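Local structure of DyP2 (4G2C) at residues 370-382 / 401-415. The protein is a haem-containing dye-decolorizing peroxidase from a lignin-reactive bacterium, multifunctional, probably using peroxide to oxidise dyes and related substrates. Sequence-based numbering, arbitrary orientation.
With HEM (protoporphyrin IX containing Fe), chain C; ACT (acetate ion), chain E; ACT (acetate ion), chain O; ACT (acetate ion), chain X.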
# COMPACT_ATOMS: atom_id res chain seq x y z
N LYS A 370 4.73 8.92 12.15
CA LYS A 370 3.33 8.62 12.45
C LYS A 370 2.49 8.62 11.18
O LYS A 370 1.39 8.08 11.18
CB LYS A 370 2.75 9.59 13.48
CG LYS A 370 3.34 9.41 14.87
CD LYS A 370 2.74 10.40 15.86
CE LYS A 370 3.38 10.25 17.25
NZ LYS A 370 2.71 11.13 18.24
N HIS A 371 3.03 9.19 10.10
CA HIS A 371 2.32 9.24 8.82
C HIS A 371 2.45 7.95 8.00
O HIS A 371 1.73 7.75 7.01
CB HIS A 371 2.83 10.43 8.00
CG HIS A 371 2.79 11.73 8.74
ND1 HIS A 371 1.62 12.42 8.96
CD2 HIS A 371 3.78 12.47 9.28
CE1 HIS A 371 1.89 13.53 9.62
NE2 HIS A 371 3.19 13.59 9.83
N LEU A 372 3.37 7.08 8.41
CA LEU A 372 3.63 5.80 7.75
C LEU A 372 2.44 4.86 7.92
O LEU A 372 1.69 4.97 8.88
CB LEU A 372 4.90 5.15 8.29
CG LEU A 372 6.18 5.97 8.13
CD1 LEU A 372 7.42 5.19 8.60
CD2 LEU A 372 6.34 6.40 6.70
N MET A 373 2.30 3.93 6.98
CA MET A 373 1.09 3.13 6.94
C MET A 373 1.33 1.71 6.43
O MET A 373 2.31 1.44 5.75
CB MET A 373 0.05 3.84 6.08
CG MET A 373 0.20 3.54 4.61
SD MET A 373 -0.46 4.82 3.56
CE MET A 373 0.66 6.18 3.92
N ALA A 374 0.41 0.82 6.77
CA ALA A 374 0.38 -0.54 6.27
C ALA A 374 -0.12 -0.61 4.81
O ALA A 374 -1.28 -0.32 4.54
CB ALA A 374 -0.52 -1.38 7.14
N ARG A 375 0.76 -1.02 3.90
CA ARG A 375 0.39 -1.17 2.50
C ARG A 375 0.03 -2.62 2.22
O ARG A 375 0.73 -3.54 2.67
CB ARG A 375 1.55 -0.73 1.60
CG ARG A 375 1.97 0.75 1.74
CD ARG A 375 3.19 1.10 0.83
NE ARG A 375 4.40 0.46 1.35
CZ ARG A 375 5.30 -0.19 0.62
NH1 ARG A 375 5.18 -0.28 -0.71
NH2 ARG A 375 6.34 -0.75 1.23
N ARG A 376 -1.06 -2.84 1.50
CA ARG A 376 -1.55 -4.18 1.22
C ARG A 376 -2.00 -4.31 -0.23
O ARG A 376 -2.96 -5.02 -0.52
CB ARG A 376 -2.75 -4.50 2.12
CG ARG A 376 -2.48 -4.33 3.61
CD ARG A 376 -1.67 -5.50 4.15
NE ARG A 376 -1.52 -5.41 5.59
CZ ARG A 376 -0.41 -5.02 6.21
NH1 ARG A 376 0.67 -4.70 5.50
NH2 ARG A 376 -0.37 -4.96 7.54
N GLY A 377 -1.31 -3.62 -1.14
CA GLY A 377 -1.70 -3.57 -2.53
C GLY A 377 -1.45 -4.85 -3.29
O GLY A 377 -0.76 -5.75 -2.81
N GLN A 378 -2.03 -4.96 -4.48
CA GLN A 378 -1.72 -6.08 -5.36
C GLN A 378 -1.71 -5.58 -6.79
O GLN A 378 -2.53 -4.72 -7.16
CB GLN A 378 -2.71 -7.23 -5.17
CG GLN A 378 -2.38 -8.52 -5.94
CD GLN A 378 -0.97 -9.02 -5.71
OE1 GLN A 378 -0.01 -8.45 -6.23
NE2 GLN A 378 -0.83 -10.08 -4.92
N THR A 379 -0.77 -6.07 -7.59
CA THR A 379 -0.72 -5.71 -9.01
C THR A 379 -1.92 -6.25 -9.80
O THR A 379 -2.54 -7.26 -9.43
CB THR A 379 0.57 -6.23 -9.68
OG1 THR A 379 0.82 -7.58 -9.27
CG2 THR A 379 1.75 -5.35 -9.30
N TYR A 380 -2.24 -5.60 -10.90
CA TYR A 380 -3.24 -6.14 -11.81
C TYR A 380 -2.78 -6.11 -13.26
O TYR A 380 -1.89 -5.33 -13.63
CB TYR A 380 -4.55 -5.38 -11.67
CG TYR A 380 -4.53 -4.00 -12.28
CD1 TYR A 380 -4.87 -3.81 -13.62
CD2 TYR A 380 -4.18 -2.88 -11.52
CE1 TYR A 380 -4.86 -2.53 -14.19
CE2 TYR A 380 -4.18 -1.61 -12.08
CZ TYR A 380 -4.52 -1.44 -13.41
OH TYR A 380 -4.52 -0.18 -13.98
N GLY A 381 -3.41 -6.94 -14.08
CA GLY A 381 -3.12 -6.99 -15.49
C GLY A 381 -2.28 -8.20 -15.87
O GLY A 381 -1.57 -8.77 -15.05
N ARG A 382 -2.37 -8.60 -17.13
CA ARG A 382 -1.50 -9.66 -17.62
C ARG A 382 -0.62 -9.10 -18.71
O ARG A 382 -1.03 -8.23 -19.48
CB ARG A 382 -2.30 -10.86 -18.13
CG ARG A 382 -3.04 -11.63 -17.04
CD ARG A 382 -3.62 -12.94 -17.60
NE ARG A 382 -4.04 -13.87 -16.55
CZ ARG A 382 -3.22 -14.73 -15.94
NH1 ARG A 382 -1.93 -14.78 -16.27
NH2 ARG A 382 -3.70 -15.54 -15.01
N VAL A 401 -2.31 -2.54 -17.15
CA VAL A 401 -1.64 -3.20 -16.05
C VAL A 401 -1.34 -2.10 -15.03
O VAL A 401 -1.38 -0.91 -15.36
CB VAL A 401 -0.29 -3.80 -16.48
CG1 VAL A 401 -0.45 -4.80 -17.64
CG2 VAL A 401 0.66 -2.67 -16.86
N GLY A 402 -1.02 -2.49 -13.81
CA GLY A 402 -0.70 -1.50 -12.80
C GLY A 402 -0.90 -2.00 -11.40
O GLY A 402 -0.78 -3.20 -11.13
N LEU A 403 -1.23 -1.07 -10.50
CA LEU A 403 -1.33 -1.43 -9.09
C LEU A 403 -2.70 -1.17 -8.50
O LEU A 403 -3.23 -0.06 -8.58
CB LEU A 403 -0.26 -0.72 -8.25
CG LEU A 403 -0.23 -0.99 -6.73
CD1 LEU A 403 0.18 -2.44 -6.41
CD2 LEU A 403 0.72 -0.01 -6.02
N LEU A 404 -3.26 -2.20 -7.88
CA LEU A 404 -4.43 -2.01 -7.04
C LEU A 404 -3.86 -1.54 -5.70
O LEU A 404 -3.56 -2.35 -4.84
CB LEU A 404 -5.24 -3.30 -6.90
CG LEU A 404 -5.90 -3.93 -8.14
CD1 LEU A 404 -6.66 -5.20 -7.74
CD2 LEU A 404 -6.85 -2.97 -8.83
N PHE A 405 -3.67 -0.23 -5.55
CA PHE A 405 -3.08 0.27 -4.31
C PHE A 405 -4.06 0.10 -3.16
O PHE A 405 -5.21 0.51 -3.24
CB PHE A 405 -2.65 1.74 -4.44
CG PHE A 405 -2.09 2.32 -3.16
CD1 PHE A 405 -0.75 2.15 -2.84
CD2 PHE A 405 -2.91 2.99 -2.27
CE1 PHE A 405 -0.23 2.66 -1.66
CE2 PHE A 405 -2.40 3.51 -1.09
CZ PHE A 405 -1.05 3.35 -0.78
N MET A 406 -3.61 -0.53 -2.08
CA MET A 406 -4.45 -0.68 -0.89
C MET A 406 -3.65 -0.38 0.37
O MET A 406 -2.47 -0.70 0.43
CB MET A 406 -5.04 -2.10 -0.84
CG MET A 406 -6.02 -2.36 -1.99
SD MET A 406 -6.73 -4.00 -1.96
CE MET A 406 -5.53 -4.86 -2.99
N ALA A 407 -4.30 0.23 1.37
CA ALA A 407 -3.64 0.51 2.65
C ALA A 407 -4.64 0.65 3.79
O ALA A 407 -5.76 1.10 3.58
CB ALA A 407 -2.78 1.77 2.55
N PHE A 408 -4.23 0.26 4.99
CA PHE A 408 -5.00 0.51 6.19
C PHE A 408 -4.40 1.70 6.93
O PHE A 408 -3.18 1.79 7.06
CB PHE A 408 -5.04 -0.72 7.09
CG PHE A 408 -5.90 -1.83 6.56
CD1 PHE A 408 -7.28 -1.69 6.51
CD2 PHE A 408 -5.33 -3.00 6.09
CE1 PHE A 408 -8.09 -2.71 6.01
CE2 PHE A 408 -6.13 -4.02 5.60
CZ PHE A 408 -7.52 -3.87 5.56
N ASN A 409 -5.27 2.63 7.34
CA ASN A 409 -4.93 3.81 8.12
C ASN A 409 -5.85 3.90 9.33
O ASN A 409 -7.04 3.55 9.26
CB ASN A 409 -5.18 5.09 7.33
CG ASN A 409 -4.30 5.24 6.12
OD1 ASN A 409 -4.45 6.22 5.39
ND2 ASN A 409 -3.39 4.29 5.88
N SER A 410 -5.32 4.41 10.44
CA SER A 410 -6.19 4.78 11.56
C SER A 410 -6.65 6.22 11.39
O SER A 410 -7.58 6.66 12.05
CB SER A 410 -5.47 4.59 12.90
OG SER A 410 -4.31 5.39 12.98
N ASN A 411 -6.01 6.95 10.49
CA ASN A 411 -6.34 8.35 10.24
C ASN A 411 -5.96 8.66 8.79
O ASN A 411 -4.80 8.86 8.47
CB ASN A 411 -5.56 9.27 11.20
CG ASN A 411 -5.84 10.76 10.96
OD1 ASN A 411 -6.07 11.20 9.84
ND2 ASN A 411 -5.80 11.54 12.03
N LEU A 412 -6.96 8.65 7.91
CA LEU A 412 -6.74 8.79 6.47
C LEU A 412 -6.09 10.12 6.12
O LEU A 412 -5.23 10.19 5.24
CB LEU A 412 -8.06 8.62 5.69
CG LEU A 412 -8.54 7.19 5.49
CD1 LEU A 412 -10.02 7.18 5.03
CD2 LEU A 412 -7.65 6.44 4.51
N GLY A 413 -6.50 11.19 6.78
CA GLY A 413 -5.94 12.48 6.46
C GLY A 413 -4.48 12.54 6.83
O GLY A 413 -3.67 13.21 6.16
N ASN A 414 -4.11 11.86 7.91
CA ASN A 414 -2.75 12.01 8.44
C ASN A 414 -1.79 10.96 7.91
O ASN A 414 -0.61 10.98 8.25
CB ASN A 414 -2.75 11.98 9.97
CG ASN A 414 -1.44 12.47 10.57
OD1 ASN A 414 -0.93 13.54 10.21
ND2 ASN A 414 -0.87 11.68 11.48
N GLN A 415 -2.31 10.04 7.11
CA GLN A 415 -1.52 8.90 6.67
C GLN A 415 -1.51 8.80 5.14
O GLN A 415 -0.61 9.37 4.51
CB GLN A 415 -1.98 7.60 7.35
CG GLN A 415 -1.41 7.42 8.75
CD GLN A 415 -1.95 6.20 9.45
OE1 GLN A 415 -3.16 6.08 9.66
NE2 GLN A 415 -1.06 5.26 9.79
CHA HEM C . 7.70 1.65 -1.32
CHB HEM C . 6.37 1.41 -5.99
CHC HEM C . 2.25 3.79 -4.99
CHD HEM C . 3.95 4.70 -0.55
C1A HEM C . 7.70 1.37 -2.66
C2A HEM C . 8.72 0.61 -3.36
C3A HEM C . 8.34 0.55 -4.65
C4A HEM C . 7.08 1.25 -4.80
CMA HEM C . 9.10 -0.15 -5.79
CAA HEM C . 9.99 0.01 -2.71
CBA HEM C . 9.65 -1.36 -2.10
CGA HEM C . 9.10 -1.23 -0.70
O1A HEM C . 9.74 -0.61 0.17
O2A HEM C . 8.00 -1.76 -0.43
C1B HEM C . 5.14 2.04 -6.15
C2B HEM C . 4.36 2.16 -7.38
C3B HEM C . 3.22 2.82 -7.09
C4B HEM C . 3.23 3.12 -5.67
CMB HEM C . 4.80 1.64 -8.77
CAB HEM C . 2.04 3.20 -8.01
CBB HEM C . 1.84 2.57 -9.16
C1C HEM C . 2.39 4.31 -3.72
C2C HEM C . 1.50 5.27 -3.09
C3C HEM C . 1.97 5.50 -1.86
C4C HEM C . 3.16 4.70 -1.68
CMC HEM C . 0.22 5.88 -3.73
CAC HEM C . 1.40 6.48 -0.80
CBC HEM C . 0.60 7.50 -1.15
C1D HEM C . 5.07 3.93 -0.33
C2D HEM C . 5.72 3.79 0.95
C3D HEM C . 6.87 2.83 0.69
C4D HEM C . 6.82 2.50 -0.70
CMD HEM C . 5.31 4.46 2.27
CAD HEM C . 7.90 2.34 1.68
CBD HEM C . 8.84 3.52 1.85
CGD HEM C . 9.79 3.09 2.94
O1D HEM C . 9.29 2.76 4.04
O2D HEM C . 11.02 3.05 2.66
NA HEM C . 6.72 1.73 -3.56
NB HEM C . 4.41 2.63 -5.14
NC HEM C . 3.40 3.98 -2.83
ND HEM C . 5.75 3.15 -1.26
FE HEM C . 5.17 3.01 -3.32
C ACT E . -1.57 8.10 13.10
O ACT E . -0.68 8.07 13.99
OXT ACT E . -1.56 9.04 12.26
CH3 ACT E . -2.62 7.05 13.02
C ACT O . 2.29 -3.30 -1.81
O ACT O . 2.47 -3.72 -0.64
OXT ACT O . 1.64 -2.23 -1.95
CH3 ACT O . 2.84 -4.04 -3.00
C ACT X . 3.11 -7.04 7.68
O ACT X . 2.28 -7.48 6.85
OXT ACT X . 2.77 -6.01 8.32
CH3 ACT X . 4.44 -7.71 7.88
O HOH W 1 -1.39 1.72 9.09
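Tyr380 and Gly402 join by backbone bonds in both directions, and Gln378 and Leu404 do the same, making two hydrogen-bonded pairs of an antiparallel ladder. Between these pairs and Arg375-Ala407 the ladder is interrupted at Gly377 with its register kept: Arg376 N gives a nearly straight bond (178°) to Met406 O, which Met406 N does not return. Beyond it Phe408 N reaches Ala374 O, while one water links Ala374 N to Phe408 O.

Tyr380 is the residue most covered by the partner segment; its CG sits between backbone N and carbonyl carbon (chi1 73°), turning the ring across the partner strand. Gly402 CA lies over the ring face in a CH-pi contact, 4.0 Å from the centroid, and Leu404 CD2 touches Tyr380 CD2 at 3.8 Å. With the ring cut back to an alanine here, the Gly402 backbone is likely to lose its cover and Leu404 CD2 its aromatic neighbour. The Met373 sulfur rests against the Ala407 methyl.

Polar side chains close the other end: His371 ND1 donates in its ring plane to Asn414 O (2.7 Å), and Gln415 NE2 binds Leu372 O (2.9 Å).

On the haem side, Arg375 lays its guanidinium over the porphyrin at C4D, and NH2 bonds propionate O2A at 2.6 Å. Phe405 CE1 approaches haem C2C to 3.4 Å, and Leu403 CD2 packs near haem C3B. Strand 402-409 also pairs with strand 267-278, and the face carrying Arg375, Leu403 and Phe405 forms part of the haem-pocket wall in the ferredoxin-like alpha+beta fold of DyP-type peroxidases.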